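Local coordinates for protein malonyl CoA reductase (malonate semialdehyde-forming) (Sulfolobus tokodaii, PDB 2EP5) that probably catalyses the NADP-dependent interconversion of malonyl-CoA and malonate semialdehyde, as a member of the aspartate-semialdehyde dehydrogenase family, at residues I124-F134 with K214-I224; S12-K22 with Y46-Q55. All coordinates share one frame; numbering follows the deposited sequence.

Overall arrangement
From the N terminus, the chain runs through strand 5-10 into the loop and helix of 12-22. It then passes along strand 30-36 and returns at 46-55. Contact 2 closes this short loop, within the nucleotide-binding half. Strands 80-83 and 103-106 extend the parallel sheet that strands 5-10 and 30-36 began. Contact 1 opens at 124-134, before the edge strand 144-147, and closes at 214-224. By then the chain is in the dimerisation domain, so contact 1 joins the nucleotide-binding part to the dimerisation part. The contacts follow in series and neither nest nor cross. The centres of contact 1 and contact 2 are about 32 Å apart, on opposite sides of the chain's centre.

Contact 1 of 2, residues I124-F134 with K214-I224; sequences INWEHLELLKF and KLNGKLENNQI
His128 gives the one direct hydrogen bond between 124-134 and 214-224. With CG anti to the carbonyl carbon (chi1 -70°), its ring reaches the turn that follows helix 204-215. There His128 NE2 donates to Gly217 O at 2.9 Å. The bond is bent, 130° at the hydrogen. The oxygen lies in the ring plane, but the nitrogen sits above the carbonyl plane. A water also at the ring edge accepts from Leu219 N at 3.0 Å and, weakly, from His128 NE2. Lys214 O meets the ring edge too, 3.3 Å from His128 CE1.

Both ring faces are covered. Ile224 CG1 makes a CH-pi contact, 4.1 Å from the centroid of the His128 ring. Asn125 CB lies over the opposite face. The Asn125 amide is tied to Leu119 O and Asn121 N, which should steady this packing.

The apolar contact is Leu131 CD1 on Ile224 CD1 at 3.4 Å, the two side chains crossing at about a right angle.

Other packing is mixed in character. Leu219 CD2 lies against the Glu130 side chain and also meets Glu127 O. At the far end Phe134 and Asn222 cross, with ring and amide planes 44° apart.

Residues 214-224 leave helix 204-215 and enter a small beta hairpin, strands 218-219 and 224-225. This hairpin of the dimerisation domain packs on the 3-10 segment 126-131 of the nucleotide-binding domain. Leu129 and Leu132 pack instead on helix 334-347, while Ile124 and Leu215 both touch helix 151-160.

Contact 2 of 2, residues S12-K22 with Y46-Q55; sequences STGMVGQKMVK and YKDAVKWIEQ
Glu54 meets Gln18, Lys19 and Lys22 in turn along its length. Its CB lies over the face of its neighbour Trp52. Glu54 CG packs on Gln18 CB at 3.7 Å. A bend at chi2 (-65°) then turns the carboxylate toward the two lysines. Glu54 CD is 3.6 Å from Lys19 CE. At the tip Glu54 OE1 takes a hydrogen bond from Lys22 NZ at 2.8 Å, nearly in line with the carboxylate C-O bond. Lys19 NZ is a longer salt-bridge partner, 3.5 Å from Glu54 OE1, and OE2 rests on the Lys19 chain. Losing the carboxylate to an alanine here would probably leave both lysines without this shared counter-charge and Gln18 CB without the CG packing.

At the other end Tyr46 OH donates to Ser12 O at 2.9 Å, tilted 33° from the carbonyl plane. Val21 CG2 packs against the same phenol.

Loop 12-14 and the first turn of helix 15-24 belong to the glycine-rich turn of a Rossmann fold, which in this family probably binds NADP. Met15 also packs on Met191 of the second subunit. One carboxylate oxygen shared by two lysines suggests that charge pairing fixes Glu54 on the helix, while a neutral bond from Tyr46 fixes the loop before it.

Contact 1 of 2, residues I124-F134 with K214-I224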
loop_
_atom_site.group_PDB
_atom_site.type_symbol
_atom_site.label_atom_id
_atom_site.label_comp_id
_atom_site.label_asym_id
_atom_site.label_seq_id
_atom_site.Cartn_x
_atom_site.Cartn_y
_atom_site.Cartn_z
ATOM N N ILE A 124 -8.485 13.277 31.598
ATOM C CA ILE A 124 -8.885 14.647 31.322
ATOM C C ILE A 124 -10.012 15.257 32.166
ATOM O O ILE A 124 -9.867 16.369 32.680
ATOM C CB ILE A 124 -9.248 14.792 29.824
ATOM C CG1 ILE A 124 -8.146 14.167 28.964
ATOM C CG2 ILE A 124 -9.413 16.255 29.457
ATOM C CD1 ILE A 124 -6.759 14.727 29.228
ATOM N N ASN A 125 -11.129 14.549 32.314
ATOM C CA ASN A 125 -12.250 15.105 33.063
ATOM C C ASN A 125 -13.069 14.107 33.880
ATOM O O ASN A 125 -14.296 14.086 33.787
ATOM C CB ASN A 125 -13.182 15.851 32.098
ATOM C CG ASN A 125 -13.790 14.933 31.054
ATOM O OD1 ASN A 125 -13.209 13.909 30.701
ATOM N ND2 ASN A 125 -14.954 15.301 30.545
ATOM N N TRP A 126 -12.402 13.292 34.691
ATOM C CA TRP A 126 -13.118 12.325 35.511
ATOM C C TRP A 126 -14.104 13.016 36.453
ATOM O O TRP A 126 -15.170 12.475 36.753
ATOM C CB TRP A 126 -12.137 11.472 36.315
ATOM C CG TRP A 126 -11.183 12.246 37.163
ATOM C CD1 TRP A 126 -9.960 12.730 36.796
ATOM C CD2 TRP A 126 -11.361 12.607 38.537
ATOM N NE1 TRP A 126 -9.364 13.364 37.858
ATOM C CE2 TRP A 126 -10.202 13.305 38.940
ATOM C CE3 TRP A 126 -12.391 12.408 39.468
ATOM C CZ2 TRP A 126 -10.041 13.805 40.233
ATOM C CZ3 TRP A 126 -12.231 12.906 40.757
ATOM C CH2 TRP A 126 -11.062 13.596 41.126
ATOM N N GLU A 127 -13.746 14.221 36.897
ATOM C CA GLU A 127 -14.580 15.008 37.801
ATOM C C GLU A 127 -15.962 15.283 37.212
ATOM O O GLU A 127 -16.935 15.480 37.950
ATOM C CB GLU A 127 -13.906 16.348 38.129
ATOM C CG GLU A 127 -12.525 16.226 38.753
ATOM C CD GLU A 127 -11.407 16.653 37.804
ATOM O OE1 GLU A 127 -11.347 16.141 36.660
ATOM O OE2 GLU A 127 -10.582 17.503 38.213
ATOM N N HIS A 128 -16.055 15.299 35.887
ATOM C CA HIS A 128 -17.332 15.563 35.248
ATOM C C HIS A 128 -18.389 14.517 35.568
ATOM O O HIS A 128 -19.577 14.753 35.351
ATOM C CB HIS A 128 -17.150 15.698 33.734
ATOM C CG HIS A 128 -16.413 16.937 33.325
ATOM N ND1 HIS A 128 -16.300 17.337 32.010
ATOM C CD2 HIS A 128 -15.767 17.874 34.060
ATOM C CE1 HIS A 128 -15.622 18.470 31.954
ATOM N NE2 HIS A 128 -15.287 18.817 33.185
ATOM N N LEU A 129 -17.965 13.367 36.092
ATOM C CA LEU A 129 -18.903 12.298 36.451
ATOM C C LEU A 129 -19.918 12.754 37.506
ATOM O O LEU A 129 -20.957 12.124 37.700
ATOM C CB LEU A 129 -18.143 11.068 36.965
ATOM C CG LEU A 129 -17.477 10.208 35.887
ATOM C CD1 LEU A 129 -16.568 9.163 36.523
ATOM C CD2 LEU A 129 -18.557 9.546 35.043
ATOM N N GLU A 130 -19.609 13.851 38.183
ATOM C CA GLU A 130 -20.506 14.380 39.199
ATOM C C GLU A 130 -21.863 14.710 38.590
ATOM O O GLU A 130 -22.858 14.821 39.309
ATOM C CB GLU A 130 -19.912 15.634 39.842
ATOM C CG GLU A 130 -18.598 15.397 40.556
ATOM C CD GLU A 130 -18.463 16.253 41.798
ATOM O OE1 GLU A 130 -19.298 16.088 42.713
ATOM O OE2 GLU A 130 -17.533 17.089 41.862
ATOM N N LEU A 131 -21.900 14.871 37.270
ATOM C CA LEU A 131 -23.150 15.176 36.585
ATOM C C LEU A 131 -24.143 14.064 36.834
ATOM O O LEU A 131 -25.350 14.276 36.746
ATOM C CB LEU A 131 -22.946 15.309 35.075
ATOM C CG LEU A 131 -22.454 16.631 34.488
ATOM C CD1 LEU A 131 -22.385 16.505 32.964
ATOM C CD2 LEU A 131 -23.396 17.765 34.880
ATOM N N LEU A 132 -23.632 12.877 37.141
ATOM C CA LEU A 132 -24.492 11.728 37.376
ATOM C C LEU A 132 -25.402 11.898 38.586
ATOM O O LEU A 132 -26.440 11.248 38.680
ATOM C CB LEU A 132 -23.644 10.459 37.536
ATOM C CG LEU A 132 -22.942 9.973 36.264
ATOM C CD1 LEU A 132 -22.133 8.706 36.557
ATOM C CD2 LEU A 132 -23.978 9.716 35.183
ATOM N N LYS A 133 -25.016 12.781 39.500
ATOM C CA LYS A 133 -25.796 13.026 40.713
ATOM C C LYS A 133 -27.155 13.673 40.467
ATOM O O LYS A 133 -28.031 13.606 41.317
ATOM C CB LYS A 133 -25.005 13.913 41.678
ATOM C CG LYS A 133 -23.807 13.231 42.326
ATOM C CD LYS A 133 -22.993 14.212 43.168
ATOM C CE LYS A 133 -23.849 14.888 44.238
ATOM N NZ LYS A 133 -23.067 15.833 45.095
ATOM N N PHE A 134 -27.337 14.277 39.298
ATOM C CA PHE A 134 -28.582 14.968 38.988
ATOM C C PHE A 134 -29.220 14.514 37.687
ATOM O O PHE A 134 -30.290 14.999 37.305
ATOM C CB PHE A 134 -28.299 16.470 38.919
ATOM C CG PHE A 134 -27.456 16.974 40.056
ATOM C CD1 PHE A 134 -28.034 17.297 41.282
ATOM C CD2 PHE A 134 -26.073 17.086 39.914
ATOM C CE1 PHE A 134 -27.251 17.727 42.352
ATOM C CE2 PHE A 134 -25.276 17.514 40.981
ATOM C CZ PHE A 134 -25.871 17.835 42.204
ATOM N N LYS A 214 -16.217 20.318 25.488
ATOM C CA LYS A 214 -16.784 19.700 26.680
ATOM C C LYS A 214 -15.735 18.926 27.474
ATOM O O LYS A 214 -15.734 18.952 28.700
ATOM C CB LYS A 214 -17.926 18.768 26.292
ATOM C CG LYS A 214 -18.711 18.231 27.473
ATOM C CD LYS A 214 -19.914 17.435 26.986
ATOM C CE LYS A 214 -20.759 16.940 28.143
ATOM N NZ LYS A 214 -21.985 16.272 27.639
ATOM N N LEU A 215 -14.842 18.234 26.774
ATOM C CA LEU A 215 -13.790 17.465 27.438
ATOM C C LEU A 215 -12.895 18.353 28.290
ATOM O O LEU A 215 -12.440 17.945 29.363
ATOM C CB LEU A 215 -12.938 16.739 26.401
ATOM C CG LEU A 215 -13.668 15.614 25.670
ATOM C CD1 LEU A 215 -12.832 15.146 24.486
ATOM C CD2 LEU A 215 -13.960 14.471 26.648
ATOM N N ASN A 216 -12.650 19.570 27.812
ATOM C CA ASN A 216 -11.793 20.511 28.522
ATOM C C ASN A 216 -12.577 21.485 29.381
ATOM O O ASN A 216 -12.009 22.425 29.930
ATOM C CB ASN A 216 -10.944 21.290 27.520
ATOM C CG ASN A 216 -9.994 20.399 26.752
ATOM O OD1 ASN A 216 -9.031 19.877 27.313
ATOM N ND2 ASN A 216 -10.269 20.206 25.466
ATOM N N GLY A 217 -13.880 21.251 29.492
ATOM C CA GLY A 217 -14.731 22.122 30.277
ATOM C C GLY A 217 -14.506 21.982 31.763
ATOM O O GLY A 217 -13.779 21.094 32.215
ATOM N N LYS A 218 -15.148 22.857 32.529
ATOM C CA LYS A 218 -15.012 22.856 33.975
ATOM C C LYS A 218 -16.357 22.627 34.639
ATOM O O LYS A 218 -17.371 23.173 34.210
ATOM C CB LYS A 218 -14.439 24.197 34.435
ATOM C CG LYS A 218 -14.088 24.281 35.911
ATOM C CD LYS A 218 -13.777 25.728 36.291
ATOM C CE LYS A 218 -13.141 25.846 37.670
ATOM N NZ LYS A 218 -11.757 25.284 37.693
ATOM N N LEU A 219 -16.358 21.811 35.687
ATOM C CA LEU A 219 -17.573 21.510 36.434
ATOM C C LEU A 219 -17.813 22.594 37.473
ATOM O O LEU A 219 -16.947 22.853 38.302
ATOM C CB LEU A 219 -17.431 20.172 37.149
ATOM C CG LEU A 219 -18.567 19.824 38.108
ATOM C CD1 LEU A 219 -19.798 19.398 37.318
ATOM C CD2 LEU A 219 -18.111 18.712 39.037
ATOM N N GLU A 220 -18.989 23.217 37.429
ATOM C CA GLU A 220 -19.343 24.275 38.375
ATOM C C GLU A 220 -20.843 24.274 38.621
ATOM O O GLU A 220 -21.629 24.441 37.688
ATOM C CB GLU A 220 -18.952 25.644 37.821
ATOM C CG GLU A 220 -17.515 25.773 37.368
ATOM C CD GLU A 220 -17.258 27.107 36.692
ATOM O OE1 GLU A 220 -17.465 28.151 37.351
ATOM O OE2 GLU A 220 -16.861 27.112 35.504
ATOM N N ASN A 221 -21.242 24.108 39.877
ATOM C CA ASN A 221 -22.658 24.086 40.228
ATOM C C ASN A 221 -23.414 22.982 39.505
ATOM O O ASN A 221 -24.412 23.239 38.827
ATOM C CB ASN A 221 -23.341 25.429 39.920
ATOM C CG ASN A 221 -22.920 26.535 40.867
ATOM O OD1 ASN A 221 -21.895 27.190 40.668
ATOM N ND2 ASN A 221 -23.711 26.744 41.912
ATOM N N ASN A 222 -22.924 21.756 39.630
ATOM C CA ASN A 222 -23.592 20.617 39.024
ATOM C C ASN A 222 -23.727 20.679 37.509
ATOM O O ASN A 222 -24.586 20.015 36.938
ATOM C CB ASN A 222 -24.981 20.460 39.647
ATOM C CG ASN A 222 -24.997 20.798 41.130
ATOM O OD1 ASN A 222 -24.168 20.304 41.900
ATOM N ND2 ASN A 222 -25.946 21.641 41.539
ATOM N N GLN A 223 -22.902 21.485 36.855
ATOM C CA GLN A 223 -22.955 21.561 35.397
ATOM C C GLN A 223 -21.570 21.803 34.812
ATOM O O GLN A 223 -20.638 22.206 35.512
ATOM C CB GLN A 223 -23.909 22.661 34.928
ATOM C CG GLN A 223 -23.541 24.044 35.418
ATOM C CD GLN A 223 -24.372 25.147 34.787
ATOM O OE1 GLN A 223 -24.355 26.282 35.258
ATOM N NE2 GLN A 223 -25.092 24.825 33.717
ATOM N N ILE A 224 -21.441 21.550 33.519
ATOM C CA ILE A 224 -20.172 21.732 32.846
ATOM C C ILE A 224 -20.094 23.034 32.074
ATOM O O ILE A 224 -20.876 23.266 31.156
ATOM C CB ILE A 224 -19.904 20.588 31.857
ATOM C CG1 ILE A 224 -19.725 19.278 32.623
ATOM C CG2 ILE A 224 -18.672 20.911 31.016
ATOM C CD1 ILE A 224 -19.642 18.077 31.727
HETATM O O HOH W 1 -13.831 20.130 35.895
#

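Contact 2 of 2, residues S12-K22 with Y46-Q55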
loop_
_atom_site.group_PDB
_atom_site.type_symbol
_atom_site.label_atom_id
_atom_site.label_comp_id
_atom_site.label_asym_id
_atom_site.label_seq_id
_atom_site.Cartn_x
_atom_site.Cartn_y
_atom_site.Cartn_z
ATOM N N SER A 12 -20.561 -5.873 19.839
ATOM C CA SER A 12 -19.338 -6.595 20.176
ATOM C C SER A 12 -18.656 -7.221 18.967
ATOM O O SER A 12 -17.557 -7.756 19.073
ATOM C CB SER A 12 -19.661 -7.707 21.174
ATOM O OG SER A 12 -20.537 -8.665 20.595
ATOM N N THR A 13 -19.318 -7.142 17.822
ATOM C CA THR A 13 -18.823 -7.724 16.577
ATOM C C THR A 13 -17.875 -6.837 15.764
ATOM O O THR A 13 -17.027 -7.344 15.027
ATOM C CB THR A 13 -20.036 -8.154 15.715
ATOM O OG1 THR A 13 -20.500 -9.431 16.167
ATOM C CG2 THR A 13 -19.691 -8.219 14.257
ATOM N N GLY A 14 -18.010 -5.523 15.891
ATOM C CA GLY A 14 -17.147 -4.627 15.140
ATOM C C GLY A 14 -15.711 -4.606 15.633
ATOM O O GLY A 14 -15.340 -5.385 16.513
ATOM N N MET A 15 -14.898 -3.711 15.073
ATOM C CA MET A 15 -13.500 -3.605 15.477
ATOM C C MET A 15 -13.352 -3.178 16.930
ATOM O O MET A 15 -12.620 -3.811 17.689
ATOM C CB MET A 15 -12.742 -2.619 14.584
ATOM C CG MET A 15 -12.358 -3.179 13.228
ATOM S SD MET A 15 -11.250 -2.079 12.303
ATOM C CE MET A 15 -9.669 -2.527 13.017
ATOM N N VAL A 16 -14.031 -2.101 17.318
ATOM C CA VAL A 16 -13.949 -1.628 18.699
ATOM C C VAL A 16 -14.484 -2.702 19.639
ATOM O O VAL A 16 -13.951 -2.914 20.730
ATOM C CB VAL A 16 -14.742 -0.319 18.899
ATOM C CG1 VAL A 16 -14.894 -0.020 20.389
ATOM C CG2 VAL A 16 -14.017 0.829 18.197
ATOM N N GLY A 17 -15.525 -3.395 19.194
ATOM C CA GLY A 17 -16.100 -4.458 19.998
ATOM C C GLY A 17 -15.114 -5.583 20.253
ATOM O O GLY A 17 -14.973 -6.047 21.385
ATOM N N GLN A 18 -14.421 -6.028 19.207
ATOM C CA GLN A 18 -13.461 -7.114 19.361
ATOM C C GLN A 18 -12.312 -6.689 20.261
ATOM O O GLN A 18 -11.821 -7.485 21.054
ATOM C CB GLN A 18 -12.953 -7.579 17.990
ATOM C CG GLN A 18 -14.081 -8.092 17.083
ATOM C CD GLN A 18 -13.574 -8.721 15.797
ATOM O OE1 GLN A 18 -14.311 -8.832 14.809
ATOM N NE2 GLN A 18 -12.316 -9.148 15.803
ATOM N N LYS A 19 -11.885 -5.434 20.154
ATOM C CA LYS A 19 -10.815 -4.928 21.016
ATOM C C LYS A 19 -11.256 -5.044 22.479
ATOM O O LYS A 19 -10.510 -5.518 23.332
ATOM C CB LYS A 19 -10.521 -3.454 20.718
ATOM C CG LYS A 19 -9.354 -3.221 19.786
ATOM C CD LYS A 19 -8.020 -3.562 20.442
ATOM C CE LYS A 19 -6.919 -3.615 19.392
ATOM N NZ LYS A 19 -5.590 -3.947 19.971
ATOM N N MET A 20 -12.475 -4.597 22.758
ATOM C CA MET A 20 -12.998 -4.641 24.115
ATOM C C MET A 20 -13.131 -6.075 24.615
ATOM O O MET A 20 -12.774 -6.379 25.751
ATOM C CB MET A 20 -14.348 -3.917 24.175
ATOM C CG MET A 20 -14.231 -2.432 23.891
ATOM S SD MET A 20 -15.796 -1.566 23.884
ATOM C CE MET A 20 -16.038 -1.281 25.631
ATOM N N VAL A 21 -13.648 -6.954 23.766
ATOM C CA VAL A 21 -13.793 -8.350 24.142
ATOM C C VAL A 21 -12.426 -8.891 24.544
ATOM O O VAL A 21 -12.301 -9.590 25.549
ATOM C CB VAL A 21 -14.357 -9.192 22.979
ATOM C CG1 VAL A 21 -14.154 -10.681 23.252
ATOM C CG2 VAL A 21 -15.841 -8.913 22.814
ATOM N N LYS A 22 -11.396 -8.550 23.771
ATOM C CA LYS A 22 -10.045 -9.027 24.066
ATOM C C LYS A 22 -9.497 -8.459 25.368
ATOM O O LYS A 22 -8.866 -9.173 26.144
ATOM C CB LYS A 22 -9.085 -8.691 22.918
ATOM C CG LYS A 22 -7.741 -9.395 23.038
ATOM C CD LYS A 22 -6.803 -9.092 21.875
ATOM C CE LYS A 22 -6.295 -7.651 21.909
ATOM N NZ LYS A 22 -5.395 -7.342 20.752
ATOM N N TYR A 46 -20.749 -16.491 20.367
ATOM C CA TYR A 46 -19.930 -15.402 19.862
ATOM C C TYR A 46 -18.996 -15.860 18.743
ATOM O O TYR A 46 -18.852 -15.176 17.727
ATOM C CB TYR A 46 -19.108 -14.790 21.000
ATOM C CG TYR A 46 -18.306 -13.580 20.582
ATOM C CD1 TYR A 46 -18.937 -12.372 20.264
ATOM C CD2 TYR A 46 -16.915 -13.644 20.474
ATOM C CE1 TYR A 46 -18.202 -11.260 19.846
ATOM C CE2 TYR A 46 -16.172 -12.541 20.057
ATOM C CZ TYR A 46 -16.822 -11.354 19.744
ATOM O OH TYR A 46 -16.089 -10.270 19.328
ATOM N N LYS A 47 -18.368 -17.020 18.921
ATOM C CA LYS A 47 -17.440 -17.530 17.917
ATOM C C LYS A 47 -18.107 -17.842 16.585
ATOM O O LYS A 47 -17.460 -17.835 15.546
ATOM C CB LYS A 47 -16.735 -18.785 18.427
ATOM C CG LYS A 47 -17.634 -20.002 18.525
ATOM C CD LYS A 47 -16.911 -21.156 19.191
ATOM C CE LYS A 47 -17.785 -22.403 19.240
ATOM N NZ LYS A 47 -17.147 -23.484 20.049
ATOM N N ASP A 48 -19.408 -18.100 16.613
ATOM C CA ASP A 48 -20.118 -18.427 15.385
ATOM C C ASP A 48 -20.724 -17.218 14.701
ATOM O O ASP A 48 -21.220 -17.324 13.582
ATOM C CB ASP A 48 -21.224 -19.453 15.664
ATOM C CG ASP A 48 -20.675 -20.828 16.019
ATOM O OD1 ASP A 48 -19.799 -21.328 15.285
ATOM O OD2 ASP A 48 -21.121 -21.414 17.027
ATOM N N ALA A 49 -20.680 -16.068 15.361
ATOM C CA ALA A 49 -21.267 -14.866 14.784
ATOM C C ALA A 49 -20.239 -13.825 14.380
ATOM O O ALA A 49 -20.478 -13.030 13.473
ATOM C CB ALA A 49 -22.266 -14.256 15.766
ATOM N N VAL A 50 -19.094 -13.828 15.049
ATOM C CA VAL A 50 -18.058 -12.854 14.750
ATOM C C VAL A 50 -17.040 -13.312 13.713
ATOM O O VAL A 50 -16.780 -14.500 13.543
ATOM C CB VAL A 50 -17.283 -12.460 16.027
ATOM C CG1 VAL A 50 -16.453 -13.639 16.514
ATOM C CG2 VAL A 50 -16.385 -11.257 15.749
ATOM N N LYS A 51 -16.482 -12.331 13.018
ATOM C CA LYS A 51 -15.444 -12.539 12.021
ATOM C C LYS A 51 -14.232 -11.941 12.727
ATOM O O LYS A 51 -13.935 -10.754 12.574
ATOM C CB LYS A 51 -15.766 -11.746 10.754
ATOM C CG LYS A 51 -16.271 -12.574 9.586
ATOM C CD LYS A 51 -15.112 -13.260 8.857
ATOM C CE LYS A 51 -15.572 -13.841 7.519
ATOM N NZ LYS A 51 -14.466 -14.468 6.738
ATOM N N TRP A 52 -13.560 -12.768 13.524
ATOM C CA TRP A 52 -12.407 -12.332 14.298
ATOM C C TRP A 52 -11.399 -11.572 13.451
ATOM O O TRP A 52 -10.927 -12.047 12.413
ATOM C CB TRP A 52 -11.739 -13.526 14.974
ATOM C CG TRP A 52 -10.878 -13.154 16.135
ATOM C CD1 TRP A 52 -9.577 -13.501 16.326
ATOM C CD2 TRP A 52 -11.271 -12.413 17.299
ATOM N NE1 TRP A 52 -9.129 -13.029 17.539
ATOM C CE2 TRP A 52 -10.149 -12.357 18.157
ATOM C CE3 TRP A 52 -12.460 -11.792 17.702
ATOM C CZ2 TRP A 52 -10.180 -11.702 19.395
ATOM C CZ3 TRP A 52 -12.491 -11.140 18.936
ATOM C CH2 TRP A 52 -11.359 -11.101 19.767
ATOM N N ILE A 53 -11.067 -10.378 13.925
ATOM C CA ILE A 53 -10.154 -9.495 13.231
ATOM C C ILE A 53 -8.963 -9.128 14.105
ATOM O O ILE A 53 -7.982 -8.576 13.621
ATOM C CB ILE A 53 -10.924 -8.221 12.791
ATOM C CG1 ILE A 53 -10.831 -8.079 11.277
ATOM C CG2 ILE A 53 -10.441 -6.990 13.562
ATOM C CD1 ILE A 53 -11.435 -9.238 10.524
ATOM N N GLU A 54 -9.060 -9.442 15.393
ATOM C CA GLU A 54 -7.994 -9.150 16.346
ATOM C C GLU A 54 -6.842 -10.139 16.253
ATOM O O GLU A 54 -6.883 -11.101 15.486
ATOM C CB GLU A 54 -8.536 -9.170 17.778
ATOM C CG GLU A 54 -9.286 -7.920 18.204
ATOM C CD GLU A 54 -8.401 -6.688 18.261
ATOM O OE1 GLU A 54 -7.306 -6.757 18.857
ATOM O OE2 GLU A 54 -8.810 -5.642 17.718
ATOM N N GLN A 55 -5.817 -9.891 17.063
ATOM C CA GLN A 55 -4.635 -10.741 17.122
ATOM C C GLN A 55 -4.941 -12.063 17.811
ATOM O O GLN A 55 -5.590 -12.093 18.860
ATOM C CB GLN A 55 -3.506 -10.015 17.872
ATOM C CG GLN A 55 -2.449 -10.923 18.526
ATOM C CD GLN A 55 -2.826 -11.382 19.940
ATOM O OE1 GLN A 55 -2.972 -10.565 20.856
ATOM N NE2 GLN A 55 -2.980 -12.692 20.120
#